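Local atomic coordinates of rubber oxygenase (Streptomyces sp., PDB entry 5O1M), a protein that cleaves the carbon backbone of rubber, poly(cis-1,4-isoprene), by adding oxygen across its double bonds with the aid of a non-covalently bound heme b. Residues A[285-290]-A[345-350]. Residues are numbered along the deposited sequence; the frame is centred on the assembly and turned at random.
Sequences AGLTRP and WTLEEA
The backbone around Leu-287 runs past helix 342-360 at Ala-350, with the two CA atoms 5.1 Å apart, and no hydrogen bond crosses between them. This is a helix-to-helix connection, the loop from helix 267-282 to helix 289-300, packed against a later helix of a helical fold without strands, whose catalytic domain belongs to a family grouped with the globins; the heme is well away. Ala-350 supplies most of the helix surface that the loop touches. Its CA approaches Ala-285 O at 3.3 Å in a CA-H...O contact with an angle of 151° at the hydrogen, while its methyl CB sits 3.6 Å from that same oxygen and equally near Gly-286 O. Gly-286 turns the chain here with a positive phi. The Ala-285 side chain touches Lys-353 and Leu-357, further along helix 342-360.

Leu-287 adds an apolar contact to the Ala-350 methyl, on a different side from the two carbonyl oxygens. Its CB heads neither at the helix nor away from it, but the end of the side chain bends in: CG lies roughly anti to the backbone N (chi1 -153°), and chi2 of 43° then swings CD1 to 3.6 Å from Ala-350 CB. The Leu-287 side chain also touches Val-280, Ile-292 and Phe-354, and Leu-347 leans on Leu-291 and Phe-295, so the apolar contact joins three helices.

Just beyond, Thr-288 takes the N-cap position of helix 289-300, its OG1 making a weak hydrogen bond to Leu-291 N. On the helix side, one turn before Ala-350, Leu-347 CD1 stops 4.4 Å from Leu-287 CD1, methyl to methyl.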
loop_
_atom_site.group_PDB
_atom_site.type_symbol
_atom_site.label_atom_id
_atom_site.label_comp_id
_atom_site.label_asym_id
_atom_site.label_seq_id
_atom_site.Cartn_x
_atom_site.Cartn_y
_atom_site.Cartn_z
ATOM N N ALA A 285 0.256 -22.470 0.766
ATOM C CA ALA A 285 -0.992 -21.962 1.278
ATOM C C ALA A 285 -2.241 -22.700 0.744
ATOM O O ALA A 285 -3.331 -22.539 1.305
ATOM C CB ALA A 285 -1.096 -20.452 1.017
ATOM N N GLY A 286 -2.092 -23.483 -0.325
ATOM C CA GLY A 286 -3.208 -24.116 -1.020
ATOM C C GLY A 286 -3.937 -23.118 -1.902
ATOM O O GLY A 286 -5.050 -23.359 -2.309
ATOM N N LEU A 287 -3.294 -21.998 -2.192
ATOM C CA LEU A 287 -3.944 -20.929 -2.968
ATOM C C LEU A 287 -3.494 -21.125 -4.386
ATOM O O LEU A 287 -2.509 -20.545 -4.804
ATOM C CB LEU A 287 -3.606 -19.527 -2.414
ATOM C CG LEU A 287 -4.559 -18.312 -2.587
ATOM C CD1 LEU A 287 -6.044 -18.624 -2.346
ATOM C CD2 LEU A 287 -4.129 -17.211 -1.670
ATOM N N THR A 288 -4.241 -21.939 -5.123
ATOM C CA THR A 288 -3.973 -22.218 -6.540
ATOM C C THR A 288 -4.350 -21.057 -7.450
ATOM O O THR A 288 -5.121 -20.227 -7.108
ATOM C CB THR A 288 -4.843 -23.395 -6.983
ATOM O OG1 THR A 288 -6.230 -22.984 -6.848
ATOM C CG2 THR A 288 -4.607 -24.626 -6.161
ATOM N N ARG A 289 -3.856 -21.061 -8.668
ATOM C CA ARG A 289 -4.146 -20.036 -9.664
ATOM C C ARG A 289 -5.644 -19.825 -9.929
ATOM O O ARG A 289 -6.086 -18.684 -9.877
ATOM C CB ARG A 289 -3.369 -20.338 -10.990
ATOM C CG ARG A 289 -1.862 -20.187 -10.811
ATOM C CD ARG A 289 -1.052 -20.409 -12.071
ATOM N NE ARG A 289 -0.692 -19.141 -12.752
ATOM C CZ ARG A 289 0.467 -18.482 -12.649
ATOM N NH1 ARG A 289 1.461 -18.919 -11.887
ATOM N NH2 ARG A 289 0.632 -17.363 -13.343
ATOM N N PRO A 290 -6.435 -20.906 -10.183
ATOM C CA PRO A 290 -7.929 -20.785 -10.234
ATOM C C PRO A 290 -8.567 -20.060 -9.026
ATOM O O PRO A 290 -9.360 -19.181 -9.267
ATOM C CB PRO A 290 -8.425 -22.249 -10.270
ATOM C CG PRO A 290 -7.301 -23.048 -10.713
ATOM C CD PRO A 290 -6.012 -22.303 -10.402
ATOM N N TRP A 345 -14.971 -22.963 2.340
ATOM C CA TRP A 345 -14.141 -23.169 3.546
ATOM C C TRP A 345 -12.689 -23.394 3.080
ATOM O O TRP A 345 -11.775 -22.954 3.769
ATOM C CB TRP A 345 -14.595 -24.377 4.346
ATOM C CG TRP A 345 -16.014 -24.292 4.794
ATOM C CD1 TRP A 345 -17.060 -25.093 4.405
ATOM C CD2 TRP A 345 -16.559 -23.339 5.696
ATOM N NE1 TRP A 345 -18.207 -24.694 5.019
ATOM C CE2 TRP A 345 -17.940 -23.633 5.834
ATOM C CE3 TRP A 345 -16.013 -22.278 6.398
ATOM C CZ2 TRP A 345 -18.793 -22.926 6.670
ATOM C CZ3 TRP A 345 -16.859 -21.505 7.232
ATOM C CH2 TRP A 345 -18.266 -21.865 7.357
ATOM N N THR A 346 -12.505 -24.078 1.936
ATOM C CA THR A 346 -11.189 -24.305 1.342
ATOM C C THR A 346 -10.525 -22.976 0.970
ATOM O O THR A 346 -9.359 -22.724 1.284
ATOM C CB THR A 346 -11.294 -25.141 0.079
ATOM O OG1 THR A 346 -11.850 -26.431 0.390
ATOM C CG2 THR A 346 -9.867 -25.365 -0.509
ATOM N N LEU A 347 -11.316 -22.130 0.317
ATOM C CA LEU A 347 -10.898 -20.800 0.008
ATOM C C LEU A 347 -10.492 -19.997 1.253
ATOM O O LEU A 347 -9.437 -19.381 1.283
ATOM C CB LEU A 347 -11.987 -20.069 -0.762
ATOM C CG LEU A 347 -11.729 -18.581 -1.011
ATOM C CD1 LEU A 347 -10.386 -18.418 -1.794
ATOM C CD2 LEU A 347 -12.993 -17.920 -1.597
ATOM N N GLU A 348 -11.366 -20.007 2.244
ATOM C CA GLU A 348 -11.072 -19.314 3.490
ATOM C C GLU A 348 -9.780 -19.832 4.134
ATOM O O GLU A 348 -8.986 -19.038 4.549
ATOM C CB GLU A 348 -12.212 -19.425 4.480
ATOM C CG GLU A 348 -12.004 -18.658 5.761
ATOM C CD GLU A 348 -13.003 -19.016 6.871
ATOM O OE1 GLU A 348 -13.293 -20.219 7.155
ATOM O OE2 GLU A 348 -13.449 -18.045 7.523
ATOM N N GLU A 349 -9.564 -21.119 4.199
ATOM C CA GLU A 349 -8.290 -21.643 4.756
ATOM C C GLU A 349 -7.071 -21.217 3.909
ATOM O O GLU A 349 -6.044 -20.820 4.477
ATOM C CB GLU A 349 -8.352 -23.140 4.899
ATOM C CG GLU A 349 -7.081 -23.824 5.391
ATOM C CD GLU A 349 -6.622 -23.347 6.807
ATOM O OE1 GLU A 349 -7.181 -22.388 7.398
ATOM O OE2 GLU A 349 -5.714 -24.017 7.346
ATOM N N ALA A 350 -7.214 -21.242 2.562
ATOM C CA ALA A 350 -6.137 -20.823 1.684
ATOM C C ALA A 350 -5.818 -19.325 1.890
ATOM O O ALA A 350 -4.634 -18.939 2.031
ATOM C CB ALA A 350 -6.425 -21.158 0.217
#